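Local coordinates for 5'-nucleotidase SurE (Aquifex aeolicus, PDB 2WQK), which probably hydrolyses nucleoside 5'-monophosphates to nucleosides and free phosphate with the aid of one divalent metal cation per subunit, at residues S91-G96 against F125-R130; E131-E136 against I164-Y169; L160-P165 against G224-T229. All coordinates share one frame; numbering follows the deposited sequence.

Contact 1: residues S91-G96 against F125-R130; sequences SGINEG and FSAFGR. With NA (sodium ion), chain D; SO4 (sulfate ion), chain C.
Phe125 O is gripped by three groups of the facing strand: Asn94 N gives it a hydrogen bond of 2.9 Å, and the CA-H groups of Gly92 and Ile93 turn to it. Phe125 N bonds to Ser91 O at 2.8 Å and Ala127 N to Asn94 O at 3.1 Å, a parallel pairing centred on Asn94 and Ser126. Gly92 suits its place because a CB there would strike Phe125 O; a cis peptide bond joins it to Ile93. Ile93 spreads its branches over the neighbouring strand, CG1 beside Phe125 CB and CG2 4.0 Å from Ala127 CB. Asn94 CG stands anti to the backbone N (chi1 -163°), and the amide has two tasks. Asn94 OD1 binds the sodium ion at 2.3 Å, with Asp10 and Ser40; all three are predicted ligands of the divalent cation, whose site sodium probably occupies. Asn94 ND2 donates to Gly96 O at 2.9 Å and weakly to the sulfate, which fixes the amide's rotation. Ser126 OG, packed on Asn94 CB, bonds to Asn98. The strands belong to the beta-alpha-beta unit 88-94, 107-117, 122-128; helices 15-24 and 135-152 pack on Ile93 and Phe125, and strand 158-165 flanks strand 122-128.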
loop_
_atom_site.group_PDB
_atom_site.type_symbol
_atom_site.label_atom_id
_atom_site.label_comp_id
_atom_site.label_asym_id
_atom_site.label_seq_id
_atom_site.Cartn_x
_atom_site.Cartn_y
_atom_site.Cartn_z
ATOM N N SER A 91 24.581 -2.600 -2.893
ATOM C CA SER A 91 23.240 -2.568 -2.352
ATOM C C SER A 91 23.171 -3.424 -1.099
ATOM O O SER A 91 23.522 -4.589 -1.134
ATOM C CB SER A 91 22.272 -3.153 -3.406
ATOM O OG SER A 91 20.948 -3.049 -2.973
ATOM N N GLY A 92 22.761 -2.815 -0.004
ATOM C CA GLY A 92 22.697 -3.506 1.285
ATOM C C GLY A 92 23.286 -2.644 2.391
ATOM O O GLY A 92 23.396 -1.423 2.239
ATOM N N ILE A 93 23.621 -3.269 3.528
ATOM C CA ILE A 93 23.407 -4.659 3.862
ATOM C C ILE A 93 21.982 -4.884 4.243
ATOM O O ILE A 93 21.449 -4.239 5.139
ATOM C CB ILE A 93 24.261 -5.074 5.090
ATOM C CG1 ILE A 93 25.748 -4.832 4.820
ATOM C CG2 ILE A 93 23.976 -6.549 5.477
ATOM C CD1 ILE A 93 26.589 -4.574 6.102
ATOM N N ASN A 94 21.325 -5.808 3.531
ATOM C CA ASN A 94 19.938 -6.098 3.819
ATOM C C ASN A 94 19.716 -6.681 5.198
ATOM O O ASN A 94 20.506 -7.467 5.656
ATOM C CB ASN A 94 19.333 -7.081 2.792
ATOM C CG ASN A 94 17.792 -7.076 2.815
ATOM O OD1 ASN A 94 17.170 -6.016 2.737
ATOM N ND2 ASN A 94 17.183 -8.282 2.928
ATOM N N GLU A 95 18.587 -6.301 5.784
ATOM C CA GLU A 95 18.139 -6.857 7.041
ATOM C C GLU A 95 17.409 -8.165 6.706
ATOM O O GLU A 95 16.162 -8.212 6.604
ATOM C CB GLU A 95 17.188 -5.891 7.741
ATOM C CG GLU A 95 17.729 -4.525 8.047
ATOM C CD GLU A 95 16.631 -3.582 8.543
ATOM O OE1 GLU A 95 15.412 -3.858 8.300
ATOM O OE2 GLU A 95 16.986 -2.577 9.184
ATOM N N GLY A 96 18.177 -9.192 6.445
ATOM C CA GLY A 96 17.692 -10.537 6.223
ATOM C C GLY A 96 18.304 -11.074 4.947
ATOM O O GLY A 96 18.871 -10.317 4.146
ATOM N N PHE A 125 24.553 -7.185 -0.849
ATOM C CA PHE A 125 24.961 -7.806 0.407
ATOM C C PHE A 125 23.721 -7.941 1.284
ATOM O O PHE A 125 22.984 -6.964 1.492
ATOM C CB PHE A 125 25.916 -6.855 1.148
ATOM C CG PHE A 125 27.233 -6.600 0.428
ATOM C CD1 PHE A 125 28.247 -7.548 0.466
ATOM C CD2 PHE A 125 27.488 -5.396 -0.212
ATOM C CE1 PHE A 125 29.468 -7.314 -0.164
ATOM C CE2 PHE A 125 28.722 -5.166 -0.831
ATOM C CZ PHE A 125 29.683 -6.110 -0.801
ATOM N N SER A 126 23.542 -9.141 1.840
ATOM C CA SER A 126 22.424 -9.451 2.736
ATOM C C SER A 126 22.937 -10.238 3.939
ATOM O O SER A 126 23.835 -11.048 3.795
ATOM C CB SER A 126 21.378 -10.290 1.984
ATOM O OG SER A 126 20.903 -9.565 0.871
ATOM N N ALA A 127 22.341 -9.951 5.104
ATOM C CA ALA A 127 22.646 -10.633 6.373
ATOM C C ALA A 127 21.770 -11.881 6.575
ATOM O O ALA A 127 20.542 -11.771 6.570
ATOM C CB ALA A 127 22.419 -9.651 7.555
ATOM N N PHE A 128 22.412 -13.017 6.809
ATOM C CA PHE A 128 21.711 -14.264 7.113
ATOM C C PHE A 128 21.564 -14.337 8.617
ATOM O O PHE A 128 22.439 -14.857 9.337
ATOM C CB PHE A 128 22.462 -15.474 6.578
ATOM C CG PHE A 128 21.801 -16.801 6.923
ATOM C CD1 PHE A 128 20.606 -17.170 6.302
ATOM C CD2 PHE A 128 22.396 -17.685 7.800
ATOM C CE1 PHE A 128 19.999 -18.358 6.546
ATOM C CE2 PHE A 128 21.790 -18.906 8.057
ATOM C CZ PHE A 128 20.595 -19.236 7.433
ATOM N N GLY A 129 20.473 -13.728 9.054
ATOM C CA GLY A 129 20.086 -13.657 10.470
ATOM C C GLY A 129 18.698 -13.072 10.537
ATOM O O GLY A 129 18.178 -12.513 9.541
ATOM N N ARG A 130 18.086 -13.173 11.708
ATOM C CA ARG A 130 16.754 -12.570 11.934
ATOM C C ARG A 130 16.850 -11.505 13.018
ATOM O O ARG A 130 16.475 -10.349 12.793
ATOM C CB ARG A 130 15.734 -13.636 12.348
ATOM C CG ARG A 130 15.314 -14.602 11.228
ATOM C CD ARG A 130 14.980 -15.980 11.786
ATOM N NE ARG A 130 14.175 -16.776 10.860
ATOM C CZ ARG A 130 12.846 -16.731 10.764
ATOM N NH1 ARG A 130 12.127 -15.918 11.532
ATOM N NH2 ARG A 130 12.226 -17.509 9.883
HETATM NA NA NA D . 14.889 -5.652 2.973
HETATM S S SO4 C . 14.727 -7.121 0.232
HETATM O O1 SO4 C . 14.536 -7.872 1.472
HETATM O O2 SO4 C . 14.782 -5.671 0.603
HETATM O O3 SO4 C . 15.970 -7.440 -0.371
HETATM O O4 SO4 C . 13.603 -7.339 -0.732
HETATM O O HOH W 1 14.356 -7.283 4.720
#

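Contact 2: residues E131-E136 against I164-Y169; sequences ENIMFE and IPNLRY
Ile133 CA and Asn166 CA come within 5.9 Å of each other where the loop 131-134 passes the segment 166-168, the two running in roughly similar directions, 36° apart. The side chain of Asn166 holds them together. With CG anti to its backbone N (chi1 -171°), the amide reaches the loop and meets the polar atoms on the two sides of Ile133. Asn166 OD1 accepts a nearly straight bond of 2.8 Å from Met134 N, while Asn166 ND2 donates to Asn132 O at 3.1 Å. That oxygen lies in the amide plane of Asn166, although ND2 itself stands above the carbonyl plane of Asn132. Asparagine suits the place because one flat group supplies both an acceptor and a donor. The loop leads into helix 135-152 of the beta-alpha-beta unit formed with strands 122-128 and 158-165, whose crossover is left-handed; Met134 is the N-cap residue, and both it and Asn166 are centres of inverse gamma turns. The Met134 side chain crosses that of Asn166 at about a right angle, then bends at chi3 (-81°), which brings its CE methyl to 3.5 Å from Leu167 C. Its sulfur, SD, lies 4.1 Å from Arg168 CG, the aliphatic part of a side chain whose guanidinium forms a salt bridge with Glu170. Ile133 turns CG2 over the centre of the Phe135 ring, 3.5 Å above its plane.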
loop_
_atom_site.group_PDB
_atom_site.type_symbol
_atom_site.label_atom_id
_atom_site.label_comp_id
_atom_site.label_asym_id
_atom_site.label_seq_id
_atom_site.Cartn_x
_atom_site.Cartn_y
_atom_site.Cartn_z
ATOM N N GLU A 131 17.369 -11.908 14.179
ATOM C CA GLU A 131 17.430 -11.054 15.364
ATOM C C GLU A 131 18.872 -10.730 15.710
ATOM O O GLU A 131 19.782 -11.543 15.486
ATOM C CB GLU A 131 16.795 -11.755 16.583
ATOM C CG GLU A 131 15.272 -11.924 16.548
ATOM C CD GLU A 131 14.753 -12.769 17.698
ATOM O OE1 GLU A 131 15.316 -12.683 18.811
ATOM O OE2 GLU A 131 13.778 -13.520 17.490
ATOM N N ASN A 132 19.053 -9.547 16.296
ATOM C CA ASN A 132 20.341 -9.100 16.814
ATOM C C ASN A 132 21.415 -9.300 15.764
ATOM O O ASN A 132 22.442 -9.943 15.999
ATOM C CB ASN A 132 20.726 -9.848 18.094
ATOM C CG ASN A 132 19.606 -9.881 19.114
ATOM O OD1 ASN A 132 18.938 -8.874 19.355
ATOM N ND2 ASN A 132 19.392 -11.058 19.720
ATOM N N ILE A 133 21.165 -8.740 14.593
ATOM C CA ILE A 133 22.137 -8.843 13.528
ATOM C C ILE A 133 23.316 -7.892 13.779
ATOM O O ILE A 133 23.129 -6.671 13.968
ATOM C CB ILE A 133 21.493 -8.538 12.168
ATOM C CG1 ILE A 133 20.395 -9.577 11.868
ATOM C CG2 ILE A 133 22.574 -8.548 11.074
ATOM C CD1 ILE A 133 19.595 -9.311 10.609
ATOM N N MET A 134 24.506 -8.457 13.694
ATOM C CA MET A 134 25.754 -7.708 13.930
ATOM C C MET A 134 26.245 -7.031 12.632
ATOM O O MET A 134 27.229 -7.456 12.016
ATOM C CB MET A 134 26.820 -8.648 14.472
ATOM C CG MET A 134 26.459 -9.215 15.866
ATOM S SD MET A 134 27.689 -10.368 16.518
ATOM C CE MET A 134 27.228 -11.858 15.643
ATOM N N PHE A 135 25.542 -5.979 12.216
ATOM C CA PHE A 135 25.852 -5.321 10.940
ATOM C C PHE A 135 27.278 -4.789 10.866
ATOM O O PHE A 135 27.865 -4.800 9.814
ATOM C CB PHE A 135 24.862 -4.204 10.678
ATOM C CG PHE A 135 23.485 -4.696 10.372
ATOM C CD1 PHE A 135 23.190 -5.241 9.108
ATOM C CD2 PHE A 135 22.471 -4.607 11.305
ATOM C CE1 PHE A 135 21.925 -5.713 8.858
ATOM C CE2 PHE A 135 21.192 -5.053 11.017
ATOM C CZ PHE A 135 20.936 -5.597 9.786
ATOM N N GLU A 136 27.844 -4.301 11.986
ATOM C CA GLU A 136 29.223 -3.818 11.915
ATOM C C GLU A 136 30.244 -4.916 11.722
ATOM O O GLU A 136 31.244 -4.688 11.045
ATOM C CB GLU A 136 29.587 -2.972 13.135
ATOM C CG GLU A 136 28.735 -1.755 13.237
ATOM C CD GLU A 136 29.173 -0.827 14.356
ATOM O OE1 GLU A 136 30.003 -1.237 15.181
ATOM O OE2 GLU A 136 28.673 0.300 14.387
ATOM N N ILE A 164 25.900 -13.040 4.154
ATOM C CA ILE A 164 26.890 -13.181 5.240
ATOM C C ILE A 164 26.204 -13.683 6.491
ATOM O O ILE A 164 25.236 -13.102 6.936
ATOM C CB ILE A 164 27.579 -11.839 5.565
ATOM C CG1 ILE A 164 28.106 -11.133 4.309
ATOM C CG2 ILE A 164 28.682 -12.026 6.628
ATOM C CD1 ILE A 164 27.066 -10.125 3.672
ATOM N N PRO A 165 26.725 -14.773 7.077
ATOM C CA PRO A 165 26.193 -15.241 8.360
ATOM C C PRO A 165 26.284 -14.204 9.481
ATOM O O PRO A 165 27.202 -13.390 9.497
ATOM C CB PRO A 165 27.139 -16.402 8.727
ATOM C CG PRO A 165 27.869 -16.779 7.596
ATOM C CD PRO A 165 27.820 -15.617 6.595
ATOM N N ASN A 166 25.349 -14.286 10.426
ATOM C CA ASN A 166 25.343 -13.391 11.564
ATOM C C ASN A 166 26.316 -13.871 12.619
ATOM O O ASN A 166 25.909 -14.435 13.642
ATOM C CB ASN A 166 23.948 -13.264 12.147
ATOM C CG ASN A 166 23.853 -12.188 13.188
ATOM O OD1 ASN A 166 24.622 -11.241 13.158
ATOM N ND2 ASN A 166 22.893 -12.320 14.109
ATOM N N LEU A 167 27.592 -13.682 12.323
ATOM C CA LEU A 167 28.677 -14.074 13.204
ATOM C C LEU A 167 29.652 -12.935 13.383
ATOM O O LEU A 167 29.782 -12.047 12.531
ATOM C CB LEU A 167 29.432 -15.242 12.583
ATOM C CG LEU A 167 28.712 -16.582 12.450
ATOM C CD1 LEU A 167 29.487 -17.540 11.540
ATOM C CD2 LEU A 167 28.483 -17.212 13.818
ATOM N N ARG A 168 30.405 -12.976 14.487
ATOM C CA ARG A 168 31.529 -12.090 14.575
ATOM C C ARG A 168 32.500 -12.353 13.443
ATOM O O ARG A 168 32.643 -13.492 12.982
ATOM C CB ARG A 168 32.253 -12.275 15.920
ATOM C CG ARG A 168 31.453 -11.805 17.081
ATOM C CD ARG A 168 32.236 -11.985 18.402
ATOM N NE ARG A 168 33.632 -11.541 18.277
ATOM C CZ ARG A 168 34.706 -12.333 18.202
ATOM N NH1 ARG A 168 34.608 -13.664 18.258
ATOM N NH2 ARG A 168 35.905 -11.784 18.074
ATOM N N TYR A 169 33.176 -11.290 12.993
ATOM C CA TYR A 169 34.112 -11.371 11.879
ATOM C C TYR A 169 35.102 -12.511 12.033
ATOM O O TYR A 169 35.342 -13.283 11.133
ATOM C CB TYR A 169 34.833 -10.038 11.720
ATOM C CG TYR A 169 35.872 -9.928 10.640
ATOM C CD1 TYR A 169 35.510 -9.964 9.295
ATOM C CD2 TYR A 169 37.206 -9.668 10.944
ATOM C CE1 TYR A 169 36.431 -9.813 8.308
ATOM C CE2 TYR A 169 38.148 -9.525 9.952
ATOM C CZ TYR A 169 37.759 -9.594 8.625
ATOM O OH TYR A 169 38.711 -9.434 7.628
#

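Contact 3: residues L160-P165 against G224-T229; sequences LNVNIP and GYVSVT
Val162 meets two valines of the opposing strand. Its CG1, anti to the backbone N (chi1 -179°), lies 3.7 Å from Val226 CG1, the two side chains crossing obliquely. Val162 CG2 is 4.1 Å from Val228 CG2, and here the pair lie side by side and point the same way. Ile164 CG2 continues the row against Val226 CG2, and Leu160 CD1 against Val228 CG1. Such branched, apolar residues suit a face covered by helix 135-152 and, partly, by a second subunit. An alanine at Val162 would probably open a gap beside Val226 CG1 and Val228 CG2, which would lose the methyls they pack on. The strands are antiparallel neighbours in the mixed central sheet: Asn161 and Thr229 exchange two backbone bonds of 2.9 Å between N and O, and Asn163 and Ser227 likewise form a hydrogen-bonded pair. Val162 and Val228 form the non-hydrogen-bonded pair between them, with Val162 CA 3.2 Å from Ser227 O. Pro165, which has no N-H to offer, sets its ring against the backbone instead, CD 3.4 Å from Tyr225 O. Nearby, Gly224, with positive phi, closes the Schellman motif that ends helix 217-222. The face of Asn161, Asn163, Ser227 and Thr229 is polar and carries two bound waters. One water donates to Asn161 O at 2.8 Å and bridges Asn163 ND2 to Ser227 OG; a second links Asn161 ND2 with Thr229 OG1. Farther out, Asn98 offers its backbone O to Asn161 ND2 and its N to Asn163 OD1, while the Thr178 hydroxyl bonds both Ser227 and Thr229. On the apolar face Val162 packs on Ile145 of helix 135-152, and Leu160 and Val228 meet Ile244 and Leu247 of a second subunit.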
loop_
_atom_site.group_PDB
_atom_site.type_symbol
_atom_site.label_atom_id
_atom_site.label_comp_id
_atom_site.label_asym_id
_atom_site.label_seq_id
_atom_site.Cartn_x
_atom_site.Cartn_y
_atom_site.Cartn_z
ATOM N N LEU A 160 27.182 -9.762 -8.458
ATOM C CA LEU A 160 27.358 -10.667 -7.331
ATOM C C LEU A 160 26.253 -10.519 -6.288
ATOM O O LEU A 160 25.894 -9.423 -5.909
ATOM C CB LEU A 160 28.724 -10.440 -6.662
ATOM C CG LEU A 160 29.929 -10.555 -7.585
ATOM C CD1 LEU A 160 31.220 -10.282 -6.754
ATOM C CD2 LEU A 160 30.019 -11.889 -8.311
ATOM N N ASN A 161 25.826 -11.670 -5.776
ATOM C CA ASN A 161 24.877 -11.767 -4.697
ATOM C C ASN A 161 25.526 -12.392 -3.470
ATOM O O ASN A 161 25.956 -13.529 -3.530
ATOM C CB ASN A 161 23.636 -12.584 -5.059
ATOM C CG ASN A 161 22.582 -12.459 -3.999
ATOM O OD1 ASN A 161 22.303 -11.341 -3.512
ATOM N ND2 ASN A 161 22.003 -13.609 -3.582
ATOM N N VAL A 162 25.725 -11.564 -2.428
ATOM C CA VAL A 162 26.523 -11.993 -1.255
ATOM C C VAL A 162 25.633 -12.086 -0.038
ATOM O O VAL A 162 24.873 -11.148 0.245
ATOM C CB VAL A 162 27.677 -10.997 -0.993
ATOM C CG1 VAL A 162 28.525 -11.454 0.209
ATOM C CG2 VAL A 162 28.549 -10.833 -2.248
ATOM N N ASN A 163 25.695 -13.230 0.669
ATOM C CA ASN A 163 24.988 -13.385 1.947
ATOM C C ASN A 163 26.043 -13.691 3.005
ATOM O O ASN A 163 26.933 -14.524 2.766
ATOM C CB ASN A 163 23.955 -14.514 1.895
ATOM C CG ASN A 163 22.687 -14.083 1.169
ATOM O OD1 ASN A 163 21.684 -13.737 1.811
ATOM N ND2 ASN A 163 22.731 -14.109 -0.202
ATOM N N ILE A 164 25.900 -13.040 4.154
ATOM C CA ILE A 164 26.890 -13.181 5.240
ATOM C C ILE A 164 26.204 -13.683 6.491
ATOM O O ILE A 164 25.236 -13.102 6.936
ATOM C CB ILE A 164 27.579 -11.839 5.565
ATOM C CG1 ILE A 164 28.106 -11.133 4.309
ATOM C CG2 ILE A 164 28.682 -12.026 6.628
ATOM C CD1 ILE A 164 27.066 -10.125 3.672
ATOM N N PRO A 165 26.725 -14.773 7.077
ATOM C CA PRO A 165 26.193 -15.241 8.360
ATOM C C PRO A 165 26.284 -14.204 9.481
ATOM O O PRO A 165 27.202 -13.390 9.497
ATOM C CB PRO A 165 27.139 -16.402 8.727
ATOM C CG PRO A 165 27.869 -16.779 7.596
ATOM C CD PRO A 165 27.820 -15.617 6.595
ATOM N N GLY A 224 28.318 -21.345 8.220
ATOM C CA GLY A 224 29.216 -20.306 8.721
ATOM C C GLY A 224 30.181 -19.699 7.729
ATOM O O GLY A 224 31.126 -19.021 8.102
ATOM N N TYR A 225 29.900 -19.884 6.433
ATOM C CA TYR A 225 30.692 -19.290 5.380
ATOM C C TYR A 225 29.883 -18.156 4.708
ATOM O O TYR A 225 28.656 -18.230 4.591
ATOM C CB TYR A 225 30.987 -20.314 4.297
ATOM C CG TYR A 225 31.849 -21.450 4.757
ATOM C CD1 TYR A 225 33.212 -21.352 4.686
ATOM C CD2 TYR A 225 31.274 -22.622 5.191
ATOM C CE1 TYR A 225 34.035 -22.429 5.121
ATOM C CE2 TYR A 225 32.062 -23.682 5.618
ATOM C CZ TYR A 225 33.432 -23.576 5.566
ATOM O OH TYR A 225 34.192 -24.654 6.016
ATOM N N VAL A 226 30.601 -17.163 4.212
ATOM C CA VAL A 226 30.023 -16.173 3.303
ATOM C C VAL A 226 29.743 -16.883 1.979
ATOM O O VAL A 226 30.542 -17.706 1.508
ATOM C CB VAL A 226 30.979 -15.004 3.062
ATOM C CG1 VAL A 226 30.391 -14.018 2.041
ATOM C CG2 VAL A 226 31.251 -14.303 4.399
ATOM N N SER A 227 28.567 -16.584 1.404
ATOM C CA SER A 227 28.192 -17.056 0.082
ATOM C C SER A 227 28.319 -15.923 -0.920
ATOM O O SER A 227 27.728 -14.869 -0.710
ATOM C CB SER A 227 26.718 -17.472 0.105
ATOM O OG SER A 227 26.204 -17.642 -1.201
ATOM N N VAL A 228 29.010 -16.188 -2.026
ATOM C CA VAL A 228 29.058 -15.239 -3.149
ATOM C C VAL A 228 28.599 -15.991 -4.402
ATOM O O VAL A 228 29.288 -16.880 -4.865
ATOM C CB VAL A 228 30.471 -14.665 -3.378
ATOM C CG1 VAL A 228 30.441 -13.684 -4.545
ATOM C CG2 VAL A 228 31.085 -14.031 -2.086
ATOM N N THR A 229 27.425 -15.607 -4.946
ATOM C CA THR A 229 26.893 -16.243 -6.144
ATOM C C THR A 229 26.988 -15.244 -7.315
ATOM O O THR A 229 26.480 -14.133 -7.208
ATOM C CB THR A 229 25.406 -16.593 -5.987
ATOM O OG1 THR A 229 25.212 -17.402 -4.817
ATOM C CG2 THR A 229 24.850 -17.309 -7.261
HETATM O O HOH W 2 24.767 -15.463 -1.856
HETATM O O HOH W 3 22.969 -16.388 -3.648
#

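Strand 122-128 of contact 1 and strand 158-165 of contacts 2 and 3 are adjacent in one sheet, joined through Ser126 N to Val162 O at 2.9 Å and Phe128 N to Ile164 O at 2.8 Å, both probable hydrogen bonds. Contacts 2 and 3 share Ile164 and Pro165, and touch again where Leu167 CD1 lies 4.0 Å from Gly224 CA. Between contacts 1 and 2, Ala127 CB packs 3.7 Å from Ile133 CG2. Contact 1 alone supplies a metal ligand. The side chain of Ile133, on the helix 135-152 side of the sheet, stays about 10 Å from the sodium ion, and that of Asn163, on the Asn94 side, about 11 Å, so neither reaches it.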